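Local coordinates for protein glutamine synthetase (Streptomyces coelicolor, PDB 4BAX) that belongs to the glutamine synthetase family and forms a ten-chain assembly of subunits that each combine a beta-grasp domain with a catalytic domain, at residues S292-S297 with E313-N318; G112-Y117 with H232-T237; M2-E7 with A29-L34. One frame throughout, in Å; residues are numbered along the deposited sequence.

Contact 1: residues S292-S297 with E313-N318; sequences SDRGAS and EDRRPN
D314 OD1 is the best-held polar atom, gripped by two donors from R316. The backbone N of R316 reaches it at 3.1 Å from above the carboxylate plane, which closes an Asx turn. R316 NE comes in on the syn lone pair of the same oxygen, also at 3.1 Å and close to the guanidinium plane. R316 NH2 takes D314 OD2 at 3.0 Å, so the arginine holds the carboxylate side-on with two nitrogens. Y267 OH also bonds OD2. The R316 chain bends at its third torsion (chi3 -66°) to curl back onto the aspartate. This bend lays its aliphatic part beside S297, with R316 CD 3.7 Å from S297 CB.

A single clear hydrogen bond links the two backbones. R315 N donates a hydrogen bond to S297 O at 2.9 Å, nearly along the C=O axis. The R315 side chain runs back along 294-297 and bends at chi3 (63°). One face of its guanidinium lies under R294 CA, offset toward the rim. Its NH1 meets E313 OE1 in a salt bridge of 2.7 Å, near the guanidinium plane, and R299 NE shares that oxygen. The R294 side chain leads away and pairs with D43 of the second subunit.

D293 OD1 accepts from G295 N at 2.8 Å, a second Asx turn, within a type I turn from D293 to A296. Two turn-forming loops are thus joined at the ends of neighbouring antiparallel strands, 298-300 and 312-314, in the catalytic-domain sheet.

Contact 2: residues G112-Y117 with H232-T237; sequences GIEQEY and HTNFST
E114, H232 and N234 share one first-torsion setting. In each, CG stands anti to the carbonyl carbon and beside the backbone N. All three project from the same face of the sheet. E114 (chi1 -52°) is extended beyond CG. Its OE1 faces H232 and its OE2 faces N234. E114 OE1 lies 3.6 Å from H232 CB. The carboxylate crosses the imidazole obliquely, with the planes 29° apart. Toward N234 it stands almost at a right angle, the planes differing by 70°. E114 OE2 is 3.7 Å from N234 ND2. The carboxylate might favour a proton on the histidine, but the protonation state is not known.

I113 and T233 turn to the other face. They lie side by side and point the same way, with I113 CG1 4.1 Å from T233 CG2. Helix 190-210 packs on I113, and helix 323-341 packs on T233.

The backbones are held more firmly. G112 and N234 form an antiparallel hydrogen-bonded pair: N234 N reaches G112 O at 2.6 Å in an almost straight bond, and G112 N reaches N234 O at 2.8 Å. E114 N also donates to H232 O at 2.9 Å. A water joins the strands further along, donating to E114 O and accepting from H232 N. It sits over one face of the imidazole, toward the rim.

This is antiparallel pairing of strands 110-121 and 231-236 within the large mixed sheet of the glutamine synthetase catalytic domain.

Contact 3: residues M2-E7 with A29-L34; sequences MTFKAE and AAPAGL
Apolar contact is made by M2, F4 and P31; the interface buries 187 Å² in all. M2 and P31 reach for each other tip to tip, and M2 SD lies 3.7 Å from P31 CG. The same sulfur is 3.9 Å from P31 CD. M2 CG is wedged between its own backbone N and C (chi1 66°). The chain then bends at chi2 and chi3, which brings the thioether to the proline ring. F4 takes the same crowded first torsion (chi1 69°). Its CB points toward the 29-34 loop, and its ring approaches P31 obliquely, with F4 CE1 4.3 Å from P31 CG. P31 CG is thus the ring atom nearest to both side chains, with CD also beside the sulfur.

Contacts of side chains with polar backbone atoms are looser. A29 O lies at the edge of the F4 ring, near its plane, 4.1 Å from CE1. M2 CG passes 3.8 Å from the same oxygen.

Between the backbones, M2 O comes within 3.2 Å of A29 N. M2 O and A29 O are both acceptors and do not bond each other.

The contact lies near the start of strand 3-11, where the chain leaves strand 20-28. Strand 3-11 lies between strands 20-28 and 75-82 in the beta-grasp sheet. The loop meets the F4 ring at its edge and obliquely, while the ring also packs on I27 of strand 20-28 and I75 of strand 75-82.

How the contacts relate
Contacts 1 and 2 belong to one sheet, with centres 11 Å apart. Strand 231-236 lies between strands 110-121 and 312-314 and pairs with both, so it joins contact 2 to the 313-318 side of contact 1. D314 N lies 2.8 Å from T233 O, a probable hydrogen bond. E313 OE2 and E114 OE1 bring like charges within 4.1 Å. Contact 3 stands apart in the beta-grasp domain, its centre 32 Å from that of contact 2 and 42 Å from that of contact 1. Contacts 1 and 3 lie on opposite sides of the chain's centre. In this family the active site forms between the beta-grasp domain of one subunit and the catalytic domain of the next. The salt bridge from R294 to D43 of the second subunit is consistent with that assembly.

Contact 1: residues S292-S297 with E313-N318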
loop_
_atom_site.group_PDB
_atom_site.type_symbol
_atom_site.label_atom_id
_atom_site.label_comp_id
_atom_site.label_asym_id
_atom_site.label_seq_id
_atom_site.Cartn_x
_atom_site.Cartn_y
_atom_site.Cartn_z
ATOM N N SER A 292 -47.496 -26.696 -2.735
ATOM C CA SER A 292 -46.090 -26.999 -2.485
ATOM C C SER A 292 -45.211 -26.731 -3.718
ATOM O O SER A 292 -44.091 -27.235 -3.824
ATOM C CB SER A 292 -45.929 -28.450 -2.011
ATOM O OG SER A 292 -44.570 -28.775 -1.755
ATOM N N ASP A 293 -45.718 -25.910 -4.632
ATOM C CA ASP A 293 -45.020 -25.630 -5.877
ATOM C C ASP A 293 -44.214 -24.338 -5.781
ATOM O O ASP A 293 -44.758 -23.230 -5.844
ATOM C CB ASP A 293 -46.023 -25.527 -7.019
ATOM C CG ASP A 293 -45.358 -25.461 -8.375
ATOM O OD1 ASP A 293 -44.105 -25.428 -8.441
ATOM O OD2 ASP A 293 -46.094 -25.501 -9.383
ATOM N N ARG A 294 -42.900 -24.495 -5.671
ATOM C CA ARG A 294 -42.015 -23.355 -5.557
ATOM C C ARG A 294 -41.805 -22.692 -6.915
ATOM O O ARG A 294 -41.260 -21.596 -6.982
ATOM C CB ARG A 294 -40.685 -23.765 -4.938
ATOM C CG ARG A 294 -40.745 -24.160 -3.469
ATOM C CD ARG A 294 -39.334 -24.531 -3.016
ATOM N NE ARG A 294 -39.239 -25.843 -2.359
ATOM C CZ ARG A 294 -39.364 -27.024 -2.978
ATOM N NH1 ARG A 294 -39.636 -27.093 -4.278
ATOM N NH2 ARG A 294 -39.254 -28.153 -2.281
ATOM N N GLY A 295 -42.229 -23.362 -7.991
ATOM C CA GLY A 295 -42.139 -22.801 -9.335
ATOM C C GLY A 295 -43.376 -22.010 -9.754
ATOM O O GLY A 295 -43.373 -21.314 -10.770
ATOM N N ALA A 296 -44.440 -22.112 -8.961
ATOM C CA ALA A 296 -45.682 -21.376 -9.218
ATOM C C ALA A 296 -45.633 -19.872 -8.849
ATOM O O ALA A 296 -44.779 -19.429 -8.079
ATOM C CB ALA A 296 -46.839 -22.059 -8.498
ATOM N N SER A 297 -46.540 -19.089 -9.425
ATOM C CA SER A 297 -46.663 -17.674 -9.057
ATOM C C SER A 297 -47.115 -17.553 -7.576
ATOM O O SER A 297 -46.589 -16.753 -6.781
ATOM C CB SER A 297 -47.688 -16.973 -9.966
ATOM O OG SER A 297 -47.262 -16.920 -11.319
ATOM N N GLU A 313 -49.267 -18.067 -0.329
ATOM C CA GLU A 313 -48.014 -17.350 -0.456
ATOM C C GLU A 313 -47.863 -16.861 -1.882
ATOM O O GLU A 313 -47.834 -17.648 -2.827
ATOM C CB GLU A 313 -46.852 -18.275 -0.087
ATOM C CG GLU A 313 -45.483 -17.692 -0.402
ATOM C CD GLU A 313 -44.365 -18.710 -0.216
ATOM O OE1 GLU A 313 -44.185 -19.569 -1.112
ATOM O OE2 GLU A 313 -43.647 -18.629 0.809
ATOM N N ASP A 314 -47.777 -15.545 -2.025
ATOM C CA ASP A 314 -47.533 -14.941 -3.317
ATOM C C ASP A 314 -46.036 -14.743 -3.486
ATOM O O ASP A 314 -45.428 -13.929 -2.773
ATOM C CB ASP A 314 -48.259 -13.598 -3.411
ATOM C CG ASP A 314 -48.283 -13.040 -4.832
ATOM O OD1 ASP A 314 -47.453 -13.486 -5.653
ATOM O OD2 ASP A 314 -49.118 -12.149 -5.137
ATOM N N ARG A 315 -45.449 -15.492 -4.426
ATOM C CA ARG A 315 -43.999 -15.490 -4.612
ATOM C C ARG A 315 -43.523 -14.454 -5.654
ATOM O O ARG A 315 -42.320 -14.317 -5.882
ATOM C CB ARG A 315 -43.524 -16.894 -4.996
ATOM C CG ARG A 315 -43.975 -17.982 -4.021
ATOM C CD ARG A 315 -43.618 -19.384 -4.520
ATOM N NE ARG A 315 -42.170 -19.545 -4.628
ATOM C CZ ARG A 315 -41.366 -19.861 -3.608
ATOM N NH1 ARG A 315 -41.872 -20.092 -2.396
ATOM N NH2 ARG A 315 -40.051 -19.979 -3.801
ATOM N N ARG A 316 -44.455 -13.749 -6.285
ATOM C CA ARG A 316 -44.127 -12.741 -7.308
ATOM C C ARG A 316 -43.487 -11.391 -6.860
ATOM O O ARG A 316 -42.660 -10.858 -7.595
ATOM C CB ARG A 316 -45.350 -12.463 -8.170
ATOM C CG ARG A 316 -45.798 -13.659 -8.983
ATOM C CD ARG A 316 -47.102 -13.358 -9.658
ATOM N NE ARG A 316 -48.138 -13.189 -8.643
ATOM C CZ ARG A 316 -49.341 -12.680 -8.892
ATOM N NH1 ARG A 316 -49.654 -12.308 -10.128
ATOM N NH2 ARG A 316 -50.237 -12.555 -7.911
ATOM N N PRO A 317 -43.871 -10.823 -5.702
ATOM C CA PRO A 317 -43.341 -9.461 -5.458
ATOM C C PRO A 317 -41.813 -9.373 -5.283
ATOM O O PRO A 317 -41.160 -10.232 -4.663
ATOM C CB PRO A 317 -44.072 -9.008 -4.177
ATOM C CG PRO A 317 -45.268 -9.924 -4.056
ATOM C CD PRO A 317 -44.820 -11.245 -4.648
ATOM N N ASN A 318 -41.240 -8.328 -5.879
ATOM C CA ASN A 318 -39.811 -8.056 -5.762
ATOM C C ASN A 318 -39.459 -7.554 -4.382
ATOM O O ASN A 318 -40.335 -7.073 -3.668
ATOM C CB ASN A 318 -39.418 -6.974 -6.743
ATOM C CG ASN A 318 -39.192 -7.495 -8.133
ATOM O OD1 ASN A 318 -39.404 -8.692 -8.431
ATOM N ND2 ASN A 318 -38.745 -6.598 -9.008
#

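Contact 2: residues G112-Y117 with H232-T237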
loop_
_atom_site.group_PDB
_atom_site.type_symbol
_atom_site.label_atom_id
_atom_site.label_comp_id
_atom_site.label_asym_id
_atom_site.label_seq_id
_atom_site.Cartn_x
_atom_site.Cartn_y
_atom_site.Cartn_z
ATOM N N GLY A 112 -48.024 -11.491 6.031
ATOM C CA GLY A 112 -46.646 -11.700 6.413
ATOM C C GLY A 112 -45.768 -11.432 5.203
ATOM O O GLY A 112 -46.050 -11.906 4.092
ATOM N N ILE A 113 -44.695 -10.672 5.409
ATOM C CA ILE A 113 -43.752 -10.397 4.323
ATOM C C ILE A 113 -42.321 -10.873 4.623
ATOM O O ILE A 113 -41.737 -10.563 5.675
ATOM C CB ILE A 113 -43.795 -8.892 3.887
ATOM C CG1 ILE A 113 -45.256 -8.500 3.568
ATOM C CG2 ILE A 113 -42.907 -8.636 2.671
ATOM C CD1 ILE A 113 -45.471 -7.041 3.327
ATOM N N GLU A 114 -41.774 -11.658 3.693
ATOM C CA GLU A 114 -40.421 -12.166 3.834
ATOM C C GLU A 114 -39.527 -11.265 2.970
ATOM O O GLU A 114 -39.482 -11.371 1.740
ATOM C CB GLU A 114 -40.370 -13.611 3.358
ATOM C CG GLU A 114 -41.456 -14.495 4.024
ATOM C CD GLU A 114 -41.445 -15.947 3.536
ATOM O OE1 GLU A 114 -40.818 -16.229 2.483
ATOM O OE2 GLU A 114 -42.055 -16.810 4.213
ATOM N N GLN A 115 -38.793 -10.383 3.641
ATOM C CA GLN A 115 -38.110 -9.300 2.965
ATOM C C GLN A 115 -36.658 -9.609 2.749
ATOM O O GLN A 115 -35.879 -9.757 3.693
ATOM C CB GLN A 115 -38.234 -8.018 3.789
ATOM C CG GLN A 115 -37.328 -6.886 3.317
ATOM C CD GLN A 115 -37.844 -6.157 2.061
ATOM O OE1 GLN A 115 -38.854 -5.411 2.099
ATOM N NE2 GLN A 115 -37.131 -6.344 0.947
ATOM N N GLU A 116 -36.296 -9.700 1.477
ATOM C CA GLU A 116 -34.933 -10.023 1.123
ATOM C C GLU A 116 -34.130 -8.772 0.756
ATOM O O GLU A 116 -34.686 -7.758 0.311
ATOM C CB GLU A 116 -34.914 -11.041 -0.027
ATOM C CG GLU A 116 -35.541 -12.393 0.358
ATOM C CD GLU A 116 -35.520 -13.426 -0.775
ATOM O OE1 GLU A 116 -35.370 -13.027 -1.958
ATOM O OE2 GLU A 116 -35.624 -14.644 -0.470
ATOM N N TYR A 117 -32.817 -8.863 0.937
ATOM C CA TYR A 117 -31.919 -7.784 0.578
ATOM C C TYR A 117 -30.525 -8.333 0.396
ATOM O O TYR A 117 -30.201 -9.387 0.951
ATOM C CB TYR A 117 -31.929 -6.689 1.639
ATOM C CG TYR A 117 -31.548 -7.191 3.027
ATOM C CD1 TYR A 117 -32.475 -7.835 3.841
ATOM C CD2 TYR A 117 -30.264 -7.029 3.518
ATOM C CE1 TYR A 117 -32.132 -8.293 5.095
ATOM C CE2 TYR A 117 -29.921 -7.490 4.782
ATOM C CZ TYR A 117 -30.856 -8.114 5.562
ATOM O OH TYR A 117 -30.495 -8.560 6.814
ATOM N N HIS A 232 -41.719 -12.159 -0.662
ATOM C CA HIS A 232 -42.847 -13.091 -0.666
ATOM C C HIS A 232 -43.873 -12.617 0.342
ATOM O O HIS A 232 -43.523 -12.263 1.479
ATOM C CB HIS A 232 -42.405 -14.510 -0.313
ATOM C CG HIS A 232 -41.613 -15.185 -1.389
ATOM N ND1 HIS A 232 -41.285 -14.555 -2.573
ATOM C CD2 HIS A 232 -41.115 -16.441 -1.479
ATOM C CE1 HIS A 232 -40.602 -15.390 -3.338
ATOM N NE2 HIS A 232 -40.489 -16.542 -2.699
ATOM N N THR A 233 -45.138 -12.628 -0.067
ATOM C CA THR A 233 -46.211 -12.118 0.773
ATOM C C THR A 233 -47.204 -13.225 1.139
ATOM O O THR A 233 -47.752 -13.920 0.278
ATOM C CB THR A 233 -46.923 -10.942 0.101
ATOM O OG1 THR A 233 -45.944 -9.966 -0.286
ATOM C CG2 THR A 233 -47.915 -10.315 1.062
ATOM N N ASN A 234 -47.392 -13.381 2.444
ATOM C CA ASN A 234 -48.307 -14.356 3.006
ATOM C C ASN A 234 -49.609 -13.663 3.353
ATOM O O ASN A 234 -49.620 -12.613 4.009
ATOM C CB ASN A 234 -47.704 -14.993 4.260
ATOM C CG ASN A 234 -46.365 -15.660 3.986
ATOM O OD1 ASN A 234 -46.250 -16.549 3.129
ATOM N ND2 ASN A 234 -45.331 -15.203 4.690
ATOM N N PHE A 235 -50.704 -14.263 2.909
ATOM C CA PHE A 235 -52.000 -13.628 3.029
ATOM C C PHE A 235 -53.128 -14.572 3.409
ATOM O O PHE A 235 -53.212 -15.687 2.879
ATOM C CB PHE A 235 -52.333 -12.919 1.726
ATOM C CG PHE A 235 -53.767 -12.564 1.597
ATOM C CD1 PHE A 235 -54.295 -11.497 2.292
ATOM C CD2 PHE A 235 -54.605 -13.323 0.786
ATOM C CE1 PHE A 235 -55.628 -11.167 2.163
ATOM C CE2 PHE A 235 -55.946 -13.002 0.658
ATOM C CZ PHE A 235 -56.458 -11.920 1.346
ATOM N N SER A 236 -54.007 -14.104 4.293
ATOM C CA SER A 236 -55.201 -14.856 4.672
ATOM C C SER A 236 -56.295 -13.912 5.156
ATOM O O SER A 236 -56.039 -12.777 5.566
ATOM C CB SER A 236 -54.900 -15.924 5.752
ATOM O OG SER A 236 -54.745 -15.364 7.061
ATOM N N THR A 237 -57.516 -14.429 5.134
ATOM C CA THR A 237 -58.669 -13.756 5.687
ATOM C C THR A 237 -59.194 -14.734 6.721
ATOM O O THR A 237 -58.704 -15.865 6.784
ATOM C CB THR A 237 -59.766 -13.519 4.634
ATOM O OG1 THR A 237 -60.180 -14.785 4.086
ATOM C CG2 THR A 237 -59.285 -12.561 3.525
HETATM O O HOH W 1 -38.869 -13.064 -0.377
#

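Contact 3: residues M2-E7 with A29-L34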
loop_
_atom_site.group_PDB
_atom_site.type_symbol
_atom_site.label_atom_id
_atom_site.label_comp_id
_atom_site.label_asym_id
_atom_site.label_seq_id
_atom_site.Cartn_x
_atom_site.Cartn_y
_atom_site.Cartn_z
ATOM N N MET A 2 -39.452 17.870 29.627
ATOM C CA MET A 2 -38.428 17.228 28.802
ATOM C C MET A 2 -38.368 17.487 27.300
ATOM O O MET A 2 -39.336 17.885 26.646
ATOM C CB MET A 2 -38.543 15.714 28.984
ATOM C CG MET A 2 -39.843 15.153 28.424
ATOM S SD MET A 2 -39.568 13.744 27.334
ATOM C CE MET A 2 -39.067 12.524 28.537
ATOM N N THR A 3 -37.169 17.229 26.783
ATOM C CA THR A 3 -36.835 17.369 25.386
ATOM C C THR A 3 -36.437 16.003 24.869
ATOM O O THR A 3 -35.714 15.264 25.545
ATOM C CB THR A 3 -35.683 18.364 25.206
ATOM O OG1 THR A 3 -36.208 19.695 25.272
ATOM C CG2 THR A 3 -35.030 18.189 23.861
ATOM N N PHE A 4 -36.952 15.641 23.705
ATOM C CA PHE A 4 -36.584 14.389 23.076
ATOM C C PHE A 4 -36.508 14.542 21.560
ATOM O O PHE A 4 -37.045 15.494 20.984
ATOM C CB PHE A 4 -37.522 13.262 23.483
ATOM C CG PHE A 4 -38.903 13.413 22.944
ATOM C CD1 PHE A 4 -39.836 14.188 23.622
ATOM C CD2 PHE A 4 -39.285 12.769 21.776
ATOM C CE1 PHE A 4 -41.123 14.329 23.135
ATOM C CE2 PHE A 4 -40.573 12.910 21.287
ATOM C CZ PHE A 4 -41.493 13.691 21.970
ATOM N N LYS A 5 -35.807 13.612 20.926
ATOM C CA LYS A 5 -35.618 13.632 19.490
ATOM C C LYS A 5 -36.662 12.766 18.798
ATOM O O LYS A 5 -36.965 11.649 19.252
ATOM C CB LYS A 5 -34.220 13.147 19.157
ATOM C CG LYS A 5 -33.131 14.097 19.643
ATOM C CD LYS A 5 -31.771 13.597 19.194
ATOM C CE LYS A 5 -31.067 12.811 20.258
ATOM N NZ LYS A 5 -30.162 13.725 20.980
ATOM N N ALA A 6 -37.225 13.301 17.718
ATOM C CA ALA A 6 -38.173 12.572 16.883
ATOM C C ALA A 6 -37.663 12.520 15.442
ATOM O O ALA A 6 -37.422 13.557 14.811
ATOM C CB ALA A 6 -39.537 13.232 16.936
ATOM N N GLU A 7 -37.493 11.308 14.921
ATOM C CA GLU A 7 -37.040 11.150 13.541
ATOM C C GLU A 7 -38.221 10.946 12.606
ATOM O O GLU A 7 -38.869 9.891 12.615
ATOM C CB GLU A 7 -36.079 9.970 13.424
ATOM C CG GLU A 7 -35.318 9.901 12.087
ATOM C CD GLU A 7 -34.186 10.923 11.952
ATOM O OE1 GLU A 7 -33.905 11.668 12.915
ATOM O OE2 GLU A 7 -33.591 11.008 10.858
ATOM N N ALA A 29 -41.864 18.849 24.930
ATOM C CA ALA A 29 -43.256 18.752 25.299
ATOM C C ALA A 29 -43.458 17.444 26.060
ATOM O O ALA A 29 -42.517 16.658 26.225
ATOM C CB ALA A 29 -44.127 18.788 24.052
ATOM N N ALA A 30 -44.677 17.236 26.551
ATOM C CA ALA A 30 -45.013 16.017 27.275
ATOM C C ALA A 30 -45.436 14.925 26.289
ATOM O O ALA A 30 -46.320 15.144 25.452
ATOM C CB ALA A 30 -46.144 16.294 28.273
ATOM N N PRO A 31 -44.782 13.750 26.377
ATOM C CA PRO A 31 -44.971 12.661 25.407
ATOM C C PRO A 31 -46.391 12.071 25.412
ATOM O O PRO A 31 -47.001 11.880 26.472
ATOM C CB PRO A 31 -43.962 11.601 25.871
ATOM C CG PRO A 31 -42.872 12.358 26.566
ATOM C CD PRO A 31 -43.449 13.696 27.011
ATOM N N ALA A 32 -46.901 11.797 24.216
ATOM C CA ALA A 32 -48.209 11.188 24.027
ATOM C C ALA A 32 -48.169 10.556 22.640
ATOM O O ALA A 32 -47.358 10.950 21.792
ATOM C CB ALA A 32 -49.310 12.231 24.117
ATOM N N GLY A 33 -49.045 9.585 22.402
ATOM C CA GLY A 33 -48.909 8.722 21.237
ATOM C C GLY A 33 -49.541 9.299 19.988
ATOM O O GLY A 33 -50.780 9.347 19.854
ATOM N N LEU A 34 -48.673 9.723 19.069
ATOM C CA LEU A 34 -49.043 10.063 17.690
ATOM C C LEU A 34 -49.866 11.359 17.602
ATOM O O LEU A 34 -49.486 12.286 16.876
ATOM C CB LEU A 34 -49.801 8.899 17.041
ATOM C CG LEU A 34 -49.678 8.729 15.531
ATOM C CD1 LEU A 34 -48.207 8.735 15.222
ATOM C CD2 LEU A 34 -50.284 7.406 15.118
#